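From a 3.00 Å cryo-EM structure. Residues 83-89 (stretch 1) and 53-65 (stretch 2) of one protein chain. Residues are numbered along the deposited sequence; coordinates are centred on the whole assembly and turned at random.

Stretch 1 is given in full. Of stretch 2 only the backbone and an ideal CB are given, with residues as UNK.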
# COMPACT_ATOMS: atom_id res chain seq x y z
N ASP F 83 7.27 41.92 48.84
CA ASP F 83 7.91 43.07 48.17
C ASP F 83 7.89 43.14 46.64
O ASP F 83 8.42 44.08 46.06
CB ASP F 83 9.35 43.22 48.66
CG ASP F 83 9.46 44.12 49.88
OD1 ASP F 83 8.42 44.66 50.32
OD2 ASP F 83 10.58 44.29 50.40
N TRP F 84 7.28 42.16 45.98
CA TRP F 84 7.20 42.13 44.53
C TRP F 84 7.87 43.29 43.80
O TRP F 84 7.65 44.46 44.12
CB TRP F 84 5.83 41.87 43.91
CG TRP F 84 5.30 40.49 44.15
CD1 TRP F 84 4.60 40.07 45.24
CD2 TRP F 84 5.43 39.36 43.28
NE1 TRP F 84 4.28 38.74 45.10
CE2 TRP F 84 4.78 38.28 43.91
CE3 TRP F 84 6.03 39.16 42.04
CZ2 TRP F 84 4.72 37.02 43.33
CZ3 TRP F 84 5.96 37.91 41.47
CH2 TRP F 84 5.31 36.85 42.11
N GLU F 85 8.71 42.95 42.83
CA GLU F 85 9.32 43.91 41.93
C GLU F 85 8.88 43.62 40.50
O GLU F 85 8.66 42.46 40.13
CB GLU F 85 10.85 43.86 42.01
CG GLU F 85 11.46 44.85 42.98
CD GLU F 85 12.94 45.08 42.70
OE1 GLU F 85 13.44 44.54 41.70
OE2 GLU F 85 13.59 45.79 43.49
N ILE F 86 8.75 44.67 39.70
CA ILE F 86 8.40 44.51 38.30
C ILE F 86 9.44 45.23 37.45
O ILE F 86 10.20 46.08 37.93
CB ILE F 86 6.99 45.03 37.98
CG1 ILE F 86 6.83 46.48 38.41
CG2 ILE F 86 5.94 44.16 38.64
CD1 ILE F 86 5.42 46.99 38.30
N VAL F 87 9.48 44.86 36.18
CA VAL F 87 10.37 45.47 35.20
C VAL F 87 9.49 46.16 34.17
O VAL F 87 8.85 45.49 33.35
CB VAL F 87 11.30 44.45 34.54
CG1 VAL F 87 12.14 45.11 33.47
CG2 VAL F 87 12.18 43.79 35.58
N VAL F 88 9.45 47.48 34.20
CA VAL F 88 8.55 48.27 33.37
C VAL F 88 9.36 48.97 32.30
O VAL F 88 10.39 49.59 32.58
CB VAL F 88 7.77 49.29 34.21
CG1 VAL F 88 6.75 50.00 33.35
CG2 VAL F 88 7.08 48.58 35.37
N HIS F 89 8.89 48.88 31.06
CA HIS F 89 9.48 49.58 29.93
C HIS F 89 8.57 50.75 29.56
O HIS F 89 7.35 50.57 29.46
CB HIS F 89 9.64 48.64 28.74
CG HIS F 89 10.04 49.32 27.47
ND1 HIS F 89 9.13 49.87 26.60
CD2 HIS F 89 11.26 49.54 26.92
CE1 HIS F 89 9.76 50.40 25.57
NE2 HIS F 89 11.06 50.21 25.74
N UNK F 53 0.04 39.85 47.47
CA UNK F 53 -0.36 38.60 46.86
C UNK F 53 -0.14 38.64 45.35
O UNK F 53 0.21 39.67 44.77
CB UNK F 53 -1.83 38.30 47.18
N UNK F 54 -0.37 37.49 44.71
CA UNK F 54 -0.12 37.36 43.28
C UNK F 54 -1.11 38.19 42.46
O UNK F 54 -0.74 38.75 41.43
CB UNK F 54 -0.20 35.89 42.86
N UNK F 55 -2.37 38.26 42.90
CA UNK F 55 -3.39 38.95 42.12
C UNK F 55 -3.08 40.44 41.98
O UNK F 55 -3.19 41.00 40.89
CB UNK F 55 -4.76 38.76 42.77
N UNK F 56 -2.69 41.08 43.08
CA UNK F 56 -2.44 42.52 43.05
C UNK F 56 -1.34 42.86 42.06
O UNK F 56 -1.49 43.78 41.25
CB UNK F 56 -2.07 43.03 44.44
N UNK F 57 -0.23 42.12 42.09
CA UNK F 57 0.91 42.48 41.25
C UNK F 57 0.62 42.20 39.78
O UNK F 57 1.00 42.98 38.91
CB UNK F 57 2.16 41.72 41.69
N UNK F 58 -0.09 41.11 39.48
CA UNK F 58 -0.36 40.82 38.08
C UNK F 58 -1.38 41.80 37.51
O UNK F 58 -1.28 42.20 36.34
CB UNK F 58 -0.86 39.38 37.92
N UNK F 59 -2.36 42.22 38.31
CA UNK F 59 -3.30 43.20 37.78
C UNK F 59 -2.66 44.58 37.69
O UNK F 59 -2.99 45.35 36.78
CB UNK F 59 -4.56 43.26 38.65
N UNK F 60 -1.72 44.90 38.58
CA UNK F 60 -0.95 46.13 38.42
C UNK F 60 -0.12 46.10 37.15
O UNK F 60 -0.05 47.09 36.42
CB UNK F 60 -0.04 46.35 39.63
N UNK F 61 0.50 44.95 36.85
CA UNK F 61 1.28 44.84 35.62
C UNK F 61 0.39 44.95 34.39
O UNK F 61 0.76 45.59 33.40
CB UNK F 61 2.05 43.52 35.59
N UNK F 62 -0.79 44.33 34.43
CA UNK F 62 -1.71 44.43 33.31
C UNK F 62 -2.18 45.86 33.10
O UNK F 62 -2.29 46.33 31.96
CB UNK F 62 -2.91 43.51 33.53
N UNK F 63 -2.45 46.58 34.19
CA UNK F 63 -2.86 47.98 34.07
C UNK F 63 -1.72 48.85 33.56
O UNK F 63 -1.96 49.83 32.85
CB UNK F 63 -3.36 48.51 35.42
N UNK F 64 -0.48 48.52 33.93
CA UNK F 64 0.67 49.24 33.38
C UNK F 64 0.79 48.99 31.89
O UNK F 64 1.07 49.91 31.11
CB UNK F 64 1.96 48.83 34.09
N UNK F 65 0.57 47.74 31.46
CA UNK F 65 0.68 47.41 30.04
C UNK F 65 -0.41 48.10 29.23
O UNK F 65 -0.14 48.68 28.18
CB UNK F 65 0.61 45.90 29.84

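Stretch 2 is a helix from 54 onward, and its axis runs almost parallel to that of the strand 85-89 (4° between N-to-C directions, closest approach 10.0 Å). Trp84, Ile86 and Val88 point toward the helix and offer an apolar surface without a charge, so helix positions on this side should be apolar.

Position 53 precedes the helix with phi/psi of -92/174, a typical N-cap conformation, and its CB points away; Ser, Thr, Asp or Asn would suit. It is Ser53, whose side chain makes no capping bond; its backbone O lies 4.2 Å from Trp84 NE1.

At 54 the CB points sideways, 5.1 Å from Trp84 CZ2, so a long chain could brush the indole while its end runs on. Gln, Lys, Glu or Met would fit. The residue is Glu54: its CG is 4.3 Å from Trp84 CZ2, and its carboxylate is hydrogen-bonded elsewhere in the structure.

Positions 55 and 56 are out of reach of stretch 1, which sets no limit there; any residue compatible with a helix would do, polar or apolar. They are Leu55 and Glu56.

Position 57 is the most constrained. Its CB points toward stretch 1, 4.2 Å from Trp84 CG in the loop and 5.4 Å from Ile86 CG2 in the strand, so a compact apolar residue such as Ala, Val or Ile is expected. Val57 (chi1 51°, p) sets CG1 over the indole face, 3.9 Å from the centroid of the five-membered ring of Trp84 and 12° off the normal, a CH-pi contact. Its other methyl, CG2, packs 4.0 Å from Ile86 CG2.

Position 58 points sideways and 59 is out of reach, so the choice is equally free; they are Thr58 and Met59.

At 60 the CB points toward stretch 1 but finds none of its atoms within 5.5 Å, so an extended apolar chain, Leu, Met or Phe, is needed to make contact. Leu60 (chi1 -160°, t) brings CD2 to 3.9 Å from Ile86 CD1.

Position 61 points sideways, with its CB 5.0 Å from Ile86 CG2; Ala, Ser or Cys would fit easily. In Ser61 the CB remains the nearest side-chain atom, 5.0 Å from Ile86 CG2, too far for a contact.

Positions 62 and 63 are out of reach, and again polar or apolar residues would do: Ser62 OG donates to Met59 O (2.8 Å) one turn back, and Leu63 makes no contact.

At 64 the CB points toward the strand, 5.0 Å from Val88 CG1, favouring Val, Ile or Leu. Ile64 (chi1 -72°, m) reaches two partners: CG2 lies 3.6 Å from Val88 CG1, and CD1 lies 3.8 Å from Ile86 CD1.

Position 65 points sideways, open to many residues; Thr65 OG1 donates to Ser61 O (3.1 Å).

Stretch 2 53-65: SELEVTMLSSLIT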
# COMPACT_ATOMS: atom_id res chain seq x y z
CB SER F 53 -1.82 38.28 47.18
OG SER F 53 -2.67 39.32 46.74
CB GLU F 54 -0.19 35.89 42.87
CG GLU F 54 0.91 35.04 43.48
CD GLU F 54 0.92 33.63 42.93
OE1 GLU F 54 -0.09 33.21 42.32
OE2 GLU F 54 1.94 32.93 43.10
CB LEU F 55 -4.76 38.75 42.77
CG LEU F 55 -5.86 39.74 42.40
CD1 LEU F 55 -6.30 39.54 40.97
CD2 LEU F 55 -7.04 39.61 43.35
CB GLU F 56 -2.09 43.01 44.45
CG GLU F 56 -3.10 42.62 45.51
CD GLU F 56 -2.91 43.38 46.81
OE1 GLU F 56 -2.33 44.48 46.79
OE2 GLU F 56 -3.36 42.87 47.86
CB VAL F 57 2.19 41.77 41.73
CG1 VAL F 57 1.95 40.29 41.88
CG2 VAL F 57 3.33 42.04 40.78
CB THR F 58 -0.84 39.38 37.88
OG1 THR F 58 -1.22 39.20 36.51
CG2 THR F 58 -2.05 39.11 38.72
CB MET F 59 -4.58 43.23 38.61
CG MET F 59 -4.46 43.91 39.95
SD MET F 59 -6.00 43.73 40.87
CE MET F 59 -7.19 44.00 39.57
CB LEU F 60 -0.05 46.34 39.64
CG LEU F 60 0.48 47.75 39.90
CD1 LEU F 60 0.70 47.95 41.39
CD2 LEU F 60 1.77 47.99 39.16
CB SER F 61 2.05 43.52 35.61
OG SER F 61 2.31 43.09 34.29
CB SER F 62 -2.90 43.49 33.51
OG SER F 62 -3.81 44.02 34.45
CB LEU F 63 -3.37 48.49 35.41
CG LEU F 63 -4.85 48.18 35.66
CD1 LEU F 63 -5.24 48.51 37.08
CD2 LEU F 63 -5.71 48.94 34.68
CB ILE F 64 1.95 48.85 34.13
CG1 ILE F 64 1.95 49.44 35.54
CG2 ILE F 64 3.17 49.32 33.37
CD1 ILE F 64 3.29 49.36 36.22
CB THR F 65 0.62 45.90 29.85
OG1 THR F 65 1.76 45.30 30.48
CG2 THR F 65 0.63 45.55 28.38
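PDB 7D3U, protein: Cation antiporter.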